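Antifreeze protein (Marinomonas primoryensis, PDB 3P4G) binds calcium ions along a right-handed beta-helix and probably holds ice crystals back by adsorbing to them through anchored, clathrate-like waters. Local coordinates at residues V59-D62 and G63-D67; L86-A89 and G90-G94; D310-K314 and G315-D319. All blocks are in the same frame, centred on the assembly; numbering follows the deposited sequence.

Contact 1 of 3, residues V59-D62 and G63-D67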
ATOM      1  N   VAL A  59     -24.004  11.896  -3.155  1.00  8.50           N
ATOM      2  CA  VAL A  59     -23.961  12.775  -1.972  1.00 10.97           C
ATOM      3  C   VAL A  59     -22.730  13.702  -2.084  1.00 11.24           C
ATOM      4  O   VAL A  59     -21.614  13.244  -2.380  1.00  9.72           O
ATOM      5  CB  VAL A  59     -23.882  11.958  -0.658  1.00 10.04           C
ATOM      6  CG1 VAL A  59     -23.670  12.935   0.502  1.00 12.41           C
ATOM      7  CG2 VAL A  59     -25.144  11.093  -0.410  1.00 12.33           C
ATOM      8  N   SER A  60     -22.945  15.000  -1.852  1.00 11.03           N
ATOM      9  CA  SER A  60     -21.882  15.991  -1.979  0.50 12.88           C
ATOM     10  C   SER A  60     -21.983  16.904  -0.783  1.00 12.50           C
ATOM     11  O   SER A  60     -23.036  17.483  -0.515  1.00 14.14           O
ATOM     12  CB  SER A  60     -22.026  16.800  -3.270  0.50 13.43           C
ATOM     13  OG  SER A  60     -22.105  15.951  -4.397  0.50 13.94           O
ATOM     14  N   ILE A  61     -20.886  17.005  -0.062  1.00 11.63           N
ATOM     15  CA  ILE A  61     -20.801  17.717   1.233  1.00 11.28           C
ATOM     16  C   ILE A  61     -19.628  18.686   1.120  1.00 12.90           C
ATOM     17  O   ILE A  61     -18.493  18.275   0.839  1.00 12.84           O
ATOM     18  CB  ILE A  61     -20.555  16.661   2.413  1.00 11.97           C
ATOM     19  CG1 ILE A  61     -21.754  15.703   2.573  1.00 10.36           C
ATOM     20  CG2 ILE A  61     -20.213  17.325   3.775  1.00  9.65           C
ATOM     21  CD1 ILE A  61     -21.403  14.309   3.074  1.00 11.13           C
ATOM     22  N   ASP A  62     -19.876  19.984   1.303  1.00 12.25           N
ATOM     23  CA  ASP A  62     -18.790  20.950   1.182  1.00 13.83           C
ATOM     24  C   ASP A  62     -18.027  21.082   2.506  1.00 12.98           C
ATOM     25  O   ASP A  62     -16.894  21.580   2.532  1.00 13.70           O
ATOM     26  CB  ASP A  62     -19.354  22.307   0.814  1.00 13.18           C
ATOM     27  CG  ASP A  62     -19.975  22.318  -0.549  1.00 18.14           C
ATOM     28  OD1 ASP A  62     -19.531  21.527  -1.419  1.00 21.32           O
ATOM     29  OD2 ASP A  62     -20.863  23.160  -0.746  1.00 21.77           O
ATOM     30  N   GLY A  63     -18.677  20.696   3.600  1.00 14.03           N
ATOM     31  CA  GLY A  63     -18.064  20.738   4.938  1.00 14.89           C
ATOM     32  C   GLY A  63     -17.479  19.406   5.368  1.00 14.06           C
ATOM     33  O   GLY A  63     -16.954  18.640   4.530  1.00 14.34           O
ATOM     34  N   ASN A  64     -17.627  19.100   6.658  1.00 14.29           N
ATOM     35  CA  ASN A  64     -17.039  17.896   7.264  1.00 13.51           C
ATOM     36  C   ASN A  64     -18.108  16.857   7.544  1.00 12.61           C
ATOM     37  O   ASN A  64     -19.264  17.209   7.823  1.00 14.10           O
ATOM     38  CB  ASN A  64     -16.384  18.254   8.615  1.00 13.73           C
ATOM     39  CG  ASN A  64     -15.335  19.313   8.475  1.00 15.61           C
ATOM     40  OD1 ASN A  64     -14.503  19.245   7.572  1.00 14.33           O
ATOM     41  ND2 ASN A  64     -15.341  20.299   9.401  1.00 15.08           N
ATOM     42  N   VAL A  65     -17.733  15.586   7.487  1.00 11.66           N
ATOM     43  CA  VAL A  65     -18.548  14.547   8.104  1.00 11.77           C
ATOM     44  C   VAL A  65     -18.077  14.479   9.553  1.00 13.07           C
ATOM     45  O   VAL A  65     -16.926  14.057   9.852  1.00 12.08           O
ATOM     46  CB  VAL A  65     -18.375  13.178   7.400  1.00 11.59           C
ATOM     47  CG1 VAL A  65     -19.189  12.073   8.128  1.00 12.09           C
ATOM     48  CG2 VAL A  65     -18.734  13.330   5.934  1.00 12.39           C
ATOM     49  N   GLU A  66     -18.963  14.880  10.449  1.00 13.61           N
ATOM     50  CA  GLU A  66     -18.577  15.030  11.848  1.00 14.39           C
ATOM     51  C   GLU A  66     -18.579  13.697  12.632  1.00 14.98           C
ATOM     52  O   GLU A  66     -19.163  12.696  12.198  1.00 13.49           O
ATOM     53  CB  GLU A  66     -19.446  16.075  12.517  1.00 15.92           C
ATOM     54  CG  GLU A  66     -19.178  17.498  11.992  1.00 16.05           C
ATOM     55  CD  GLU A  66     -20.038  18.541  12.670  1.00 20.83           C
ATOM     56  OE1 GLU A  66     -20.910  18.200  13.509  1.00 21.09           O
ATOM     57  OE2 GLU A  66     -19.822  19.725  12.374  1.00 21.00           O
ATOM     58  N   ASP A  67     -17.897  13.710  13.784  1.00 15.63           N
ATOM     59  CA  ASP A  67     -17.868  12.600  14.731  1.00 16.28           C
ATOM     60  C   ASP A  67     -19.214  12.472  15.473  1.00 17.33           C
ATOM     61  O   ASP A  67     -19.304  12.725  16.681  1.00 17.56           O
ATOM     62  CB  ASP A  67     -16.737  12.847  15.739  1.00 17.84           C
ATOM     63  CG  ASP A  67     -16.382  11.617  16.577  1.00 21.30           C
ATOM     64  OD1 ASP A  67     -16.964  10.528  16.393  1.00 20.37           O
ATOM     65  OD2 ASP A  67     -15.500  11.769  17.451  1.00 25.02           O
TER

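Contact 2 of 3, residues L86-A89 and G90-G94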
ATOM      1  N   LEU A  86     -19.786   9.629  -3.746  1.00  8.53           N
ATOM      2  CA  LEU A  86     -19.657  10.549  -2.605  1.00  9.24           C
ATOM      3  C   LEU A  86     -18.563  11.546  -2.817  1.00  9.42           C
ATOM      4  O   LEU A  86     -17.455  11.197  -3.270  1.00  8.87           O
ATOM      5  CB  LEU A  86     -19.442   9.742  -1.304  1.00  8.00           C
ATOM      6  CG  LEU A  86     -19.032  10.562  -0.068  1.00  8.66           C
ATOM      7  CD1 LEU A  86     -20.173  11.543   0.295  1.00 10.18           C
ATOM      8  CD2 LEU A  86     -18.756   9.590   1.098  1.00  9.90           C
ATOM      9  N   TYR A  87     -18.869  12.825  -2.532  1.00 10.10           N
ATOM     10  CA  TYR A  87     -17.852  13.856  -2.549  1.00 11.21           C
ATOM     11  C   TYR A  87     -17.909  14.531  -1.177  1.00 11.16           C
ATOM     12  O   TYR A  87     -18.982  14.873  -0.713  1.00 11.15           O
ATOM     13  CB  TYR A  87     -18.166  14.873  -3.635  1.00 12.31           C
ATOM     14  CG  TYR A  87     -17.248  16.091  -3.574  1.00 13.83           C
ATOM     15  CD1 TYR A  87     -15.953  16.030  -4.080  1.00 16.04           C
ATOM     16  CD2 TYR A  87     -17.694  17.285  -3.017  1.00 17.63           C
ATOM     17  CE1 TYR A  87     -15.114  17.151  -4.011  1.00 20.55           C
ATOM     18  CE2 TYR A  87     -16.872  18.411  -2.962  1.00 19.23           C
ATOM     19  CZ  TYR A  87     -15.602  18.336  -3.468  1.00 20.99           C
ATOM     20  OH  TYR A  87     -14.764  19.433  -3.395  1.00 24.30           O
ATOM     21  N   VAL A  88     -16.772  14.633  -0.512  1.00 10.99           N
ATOM     22  CA  VAL A  88     -16.630  15.448   0.718  1.00 10.37           C
ATOM     23  C   VAL A  88     -15.456  16.455   0.542  1.00 10.76           C
ATOM     24  O   VAL A  88     -14.314  16.014   0.328  1.00 10.50           O
ATOM     25  CB  VAL A  88     -16.350  14.548   1.944  1.00 10.43           C
ATOM     26  CG1 VAL A  88     -16.111  15.444   3.161  1.00 11.28           C
ATOM     27  CG2 VAL A  88     -17.496  13.571   2.201  1.00 12.08           C
ATOM     28  N   ALA A  89     -15.705  17.771   0.633  1.00 10.77           N
ATOM     29  CA  ALA A  89     -14.633  18.758   0.467  1.00 11.28           C
ATOM     30  C   ALA A  89     -13.790  18.950   1.729  1.00 11.91           C
ATOM     31  O   ALA A  89     -12.652  19.383   1.641  1.00 13.30           O
ATOM     32  CB  ALA A  89     -15.231  20.109   0.046  1.00 12.40           C
ATOM     33  N   GLY A  90     -14.389  18.666   2.898  1.00 11.57           N
ATOM     34  CA  GLY A  90     -13.724  18.815   4.187  1.00 11.79           C
ATOM     35  C   GLY A  90     -13.109  17.528   4.672  1.00 11.77           C
ATOM     36  O   GLY A  90     -12.656  16.694   3.868  1.00 11.55           O
ATOM     37  N   ASP A  91     -13.148  17.356   6.003  1.00 11.80           N
ATOM     38  CA  ASP A  91     -12.538  16.204   6.664  1.00 11.00           C
ATOM     39  C   ASP A  91     -13.637  15.204   7.007  1.00 11.08           C
ATOM     40  O   ASP A  91     -14.815  15.547   7.074  1.00 11.71           O
ATOM     41  CB  ASP A  91     -11.845  16.639   7.970  1.00 11.31           C
ATOM     42  CG  ASP A  91     -10.683  17.599   7.725  1.00 13.15           C
ATOM     43  OD1 ASP A  91     -10.043  17.526   6.659  1.00 12.51           O
ATOM     44  OD2 ASP A  91     -10.369  18.418   8.625  1.00 17.03           O
ATOM     45  N   VAL A  92     -13.212  13.984   7.263  1.00 10.63           N
ATOM     46  CA  VAL A  92     -14.123  12.914   7.643  1.00 10.14           C
ATOM     47  C   VAL A  92     -13.708  12.470   9.025  1.00 11.51           C
ATOM     48  O   VAL A  92     -12.585  11.939   9.212  1.00 12.05           O
ATOM     49  CB  VAL A  92     -14.078  11.740   6.658  1.00 10.07           C
ATOM     50  CG1 VAL A  92     -14.895  10.563   7.208  1.00 11.40           C
ATOM     51  CG2 VAL A  92     -14.640  12.161   5.317  1.00 10.13           C
ATOM     52  N   LEU A  93     -14.613  12.716   9.981  1.00 11.82           N
ATOM     53  CA  LEU A  93     -14.381  12.385  11.405  1.00 12.96           C
ATOM     54  C   LEU A  93     -15.407  11.382  11.956  1.00 12.92           C
ATOM     55  O   LEU A  93     -15.363  11.031  13.145  1.00 13.61           O
ATOM     56  CB  LEU A  93     -14.400  13.629  12.284  1.00 13.68           C
ATOM     57  CG  LEU A  93     -13.432  14.734  11.861  1.00 13.59           C
ATOM     58  CD1 LEU A  93     -14.092  15.717  10.916  1.00 17.42           C
ATOM     59  CD2 LEU A  93     -13.020  15.480  13.183  1.00 16.87           C
ATOM     60  N   GLY A  94     -16.335  10.963  11.093  1.00 12.55           N
ATOM     61  CA  GLY A  94     -17.320   9.916  11.410  1.00 12.14           C
ATOM     62  C   GLY A  94     -17.280   8.864  10.301  1.00 11.59           C
ATOM     63  O   GLY A  94     -16.961   9.179   9.126  1.00 12.21           O
TER

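Contact 3 of 3, residues D310-K314 and G315-D319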
ATOM      1  N   ASP A 310      31.536  -5.266 -13.119  1.00 18.23           N
ATOM      2  CA  ASP A 310      32.364  -5.525 -14.290  1.00 20.19           C
ATOM      3  C   ASP A 310      32.596  -7.022 -14.543  1.00 19.87           C
ATOM      4  O   ASP A 310      33.607  -7.426 -15.139  1.00 21.02           O
ATOM      5  CB  ASP A 310      33.695  -4.754 -14.192  1.00 19.88           C
ATOM      6  CG  ASP A 310      34.563  -5.184 -12.982  1.00 22.05           C
ATOM      7  OD1 ASP A 310      34.051  -5.862 -12.056  1.00 18.71           O
ATOM      8  OD2 ASP A 310      35.778  -4.857 -12.984  1.00 23.33           O
ATOM      9  N   GLY A 311      31.675  -7.856 -14.079  1.00 19.13           N
ATOM     10  CA  GLY A 311      31.752  -9.288 -14.443  1.00 18.15           C
ATOM     11  C   GLY A 311      31.069 -10.211 -13.459  1.00 17.11           C
ATOM     12  O   GLY A 311      30.305  -9.762 -12.637  1.00 16.40           O
ATOM     13  N   VAL A 312      31.369 -11.502 -13.557  1.00 16.74           N
ATOM     14  CA  VAL A 312      30.719 -12.540 -12.767  1.00 15.64           C
ATOM     15  C   VAL A 312      31.719 -13.088 -11.744  1.00 15.99           C
ATOM     16  O   VAL A 312      32.897 -13.338 -12.091  1.00 15.98           O
ATOM     17  CB  VAL A 312      30.252 -13.712 -13.676  1.00 16.51           C
ATOM     18  CG1 VAL A 312      29.744 -14.885 -12.820  1.00 15.41           C
ATOM     19  CG2 VAL A 312      29.169 -13.230 -14.635  1.00 17.79           C
ATOM     20  N   VAL A 313      31.283 -13.267 -10.498  1.00 14.75           N
ATOM     21  CA  VAL A 313      32.164 -13.831  -9.465  1.00 14.99           C
ATOM     22  C   VAL A 313      31.711 -15.185  -8.942  1.00 14.18           C
ATOM     23  O   VAL A 313      32.489 -15.924  -8.319  1.00 15.58           O
ATOM     24  CB  VAL A 313      32.478 -12.843  -8.301  1.00 14.33           C
ATOM     25  CG1 VAL A 313      33.276 -11.634  -8.851  1.00 17.98           C
ATOM     26  CG2 VAL A 313      31.203 -12.421  -7.601  1.00 15.22           C
ATOM     27  N   LYS A 314      30.477 -15.549  -9.260  1.00 13.47           N
ATOM     28  CA  LYS A 314      29.948 -16.854  -8.819  1.00 12.57           C
ATOM     29  C   LYS A 314      28.790 -17.312  -9.686  1.00 11.71           C
ATOM     30  O   LYS A 314      27.906 -16.524 -10.013  1.00 10.90           O
ATOM     31  CB  LYS A 314      29.497 -16.785  -7.338  1.00 11.72           C
ATOM     32  CG  LYS A 314      28.981 -18.113  -6.827  1.00 11.62           C
ATOM     33  CD  LYS A 314      28.643 -18.101  -5.332  1.00 12.38           C
ATOM     34  CE  LYS A 314      28.092 -19.440  -4.874  1.00 15.12           C
ATOM     35  NZ  LYS A 314      27.710 -19.354  -3.412  1.00 14.95           N
ATOM     36  N   GLY A 315      28.794 -18.576 -10.102  1.00 11.88           N
ATOM     37  CA  GLY A 315      27.623 -19.116 -10.772  1.00 11.34           C
ATOM     38  C   GLY A 315      27.454 -18.623 -12.186  1.00 12.42           C
ATOM     39  O   GLY A 315      28.439 -18.308 -12.879  1.00 13.48           O
ATOM     40  N   SER A 316      26.202 -18.509 -12.611  1.00 12.79           N
ATOM     41  CA  SER A 316      25.885 -18.148 -13.994  1.00 13.80           C
ATOM     42  C   SER A 316      24.728 -17.155 -13.962  1.00 12.00           C
ATOM     43  O   SER A 316      23.611 -17.452 -14.433  1.00 11.92           O
ATOM     44  CB  SER A 316      25.533 -19.418 -14.802  1.00 14.36           C
ATOM     45  OG  SER A 316      24.378 -20.085 -14.233  1.00 17.69           O
ATOM     46  N   PRO A 317      24.978 -15.962 -13.365  1.00 11.62           N
ATOM     47  CA  PRO A 317      23.896 -14.969 -13.277  1.00 11.11           C
ATOM     48  C   PRO A 317      23.514 -14.429 -14.643  1.00 12.93           C
ATOM     49  O   PRO A 317      24.350 -14.460 -15.576  1.00 14.60           O
ATOM     50  CB  PRO A 317      24.494 -13.868 -12.393  1.00 11.00           C
ATOM     51  CG  PRO A 317      26.048 -13.964 -12.661  1.00 12.64           C
ATOM     52  CD  PRO A 317      26.266 -15.454 -12.816  1.00 12.34           C
ATOM     53  N   ALA A 318      22.282 -13.923 -14.765  1.00 12.75           N
ATOM     54  CA  ALA A 318      21.875 -13.206 -15.971  1.00 14.50           C
ATOM     55  C   ALA A 318      22.691 -11.927 -16.164  1.00 15.85           C
ATOM     56  O   ALA A 318      23.348 -11.453 -15.254  1.00 14.96           O
ATOM     57  CB  ALA A 318      20.367 -12.847 -15.934  1.00 13.53           C
ATOM     58  N   ASP A 319      22.608 -11.350 -17.347  1.00 19.25           N
ATOM     59  CA  ASP A 319      23.428 -10.156 -17.612  1.00 23.19           C
ATOM     60  C   ASP A 319      22.942  -8.892 -16.882  1.00 24.37           C
ATOM     61  O   ASP A 319      23.741  -7.987 -16.635  1.00 25.41           O
ATOM     62  CB  ASP A 319      23.687  -9.915 -19.117  1.00 24.51           C
ATOM     63  CG  ASP A 319      22.437  -9.553 -19.914  1.00 28.35           C
ATOM     64  OD1 ASP A 319      21.329  -9.258 -19.377  1.00 33.62           O
ATOM     65  OD2 ASP A 319      22.571  -9.592 -21.157  1.00 36.28           O
TER

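Contact 1 of 3, residues V59-D62 and G63-D67
Ile61 brings its CG2 methyl over two peptide planes in turn: it sits directly above the Gly63-Asn64 peptide, 3.6 Å from Gly63 O, and obliquely over the Asp62-Gly63 peptide, 3.7 Å from Gly63 N. This is a corner of the right-handed beta-helix, where the chain leaves strand 58-61 and bends round its own inward-facing isoleucine. Because CG2 lies anti to the backbone N of Ile61, it is directed forward along the chain, over the turn. The other branch, CG1, is anti to the carbonyl carbon and carries CD1 to the buried Val65, whose side chain crosses that of Ile61 at about a right angle. Leu77 and Val88 add to the same hydrophobic interior by touching both residues. The outside of the corner is polar. Asp62 and Asn64 both point away, and the flat amide of Asn64 uses OD1 to accept a hydrogen bond from the backbone N of Asp91 in the following coil, while Asn64 N donates to OD1 of Asn45 in the preceding one. The two arms of the corner meet at Ile61 CD1 and Val65 CG2, 4.0 Å apart.

Contact 2 of 3, residues L86-A89 and G90-G94
At a corner of the coil, where the chain leaves strand 85-88, Val88 and Val92 stand on the two arms, the first at the end of the strand and the second in the loop that follows it, with both side chains buried. One methyl does most of the work. With CG1 of Val88 anti to its backbone N (chi1 176°), the methyl leans over the turn and settles straight above the plane of the Gly90-Asp91 peptide, 3.7 Å from Gly90 O. The same methyl lies equally near Gly90 N, so the start of the loop is wrapped round it. To one side of the peptide Val88 CG1 meets CG2 of Val92, at 4.2 Å, a looser apolar touch. Val92 presents that methyl because it is the branch beside its backbone N, while its CG1 is anti to the N.

Inside the right-handed beta-helix these two valines are one layer of the hydrophobic core: Ile107 of the next coil touches both, and Val92 also packs on Val111 of that same coil. Ala89 takes the outer side of the bend, its CB pointing away from the loop.

The polar seam runs along the outside. Asp91, whose backbone N is already held by Asn64 of the coil before, uses its carboxylate in the other direction: OD1 accepts a hydrogen bond from the backbone N of Asp110, so this coil is fastened to the next by a carboxylate oxygen. That N-H is likely to ease the negative charge of the carboxylate. Farther along the loop, Val92 O has a weak hydrogen bond from OG of Ser112.

Contact 3 of 3, residues D310-K314 and G315-D319
Val312 and Pro317 reach toward each other across a turn near the C terminus, next to a classic beta bulge in which Val313 and Lys314 both face Ile306 of strand 305-308. The packed part is small and apolar. CG1 of Val312, anti to the backbone N (chi1 172°), comes to 3.5 Å from Pro317 CD. CG2 of Val312, anti to the carbonyl carbon, lies 3.8 Å from Pro317 CG, so the two methyls share the CG-CD bond of the ring between them. An alanine here removes both methyls, and the CG-CD edge of Pro317 would probably lose its apolar cover from the strand, with a gap opened between the two arms of the turn.

The solvent side is looser. Gly315 is exposed and turns with phi 74°, where a side-chain carbon would run into Lys314 O, and the side chain of Ser316 starts out away from the strand. Strand 305-308 ties the turn down: Ser316 N donates to ND1 of His305, and NE of Arg307 to Ala318 O. Lys314 also starts out away from the loop, and its extended chain takes NZ to the backbone O of Phe303. The carbonyl oxygen of Lys314 lies off the CD corner of the proline ring, tilted out of its plane, with Lys314 O 3.4 Å from Pro317 CD.

In the fold
From the N terminus, contact 1 comes first, turning the chain at the end of strand 58-61; contact 2 does the same one coil later, after strand 85-88. Each closes only its own short bend, and the three follow in series, none nesting in or crossing another. Contacts 1 and 2 stack on neighbouring coils, their centres about 5 Å apart, with strands side by side and a probable hydrogen bond from Leu93 N to Val65 O (2.7 Å). Contact 3 lies across the chain's centre, about 59 Å between centres from contact 1, where the antiparallel strand 311-314 ends the strand stack and the tail folds back on strand 305-308.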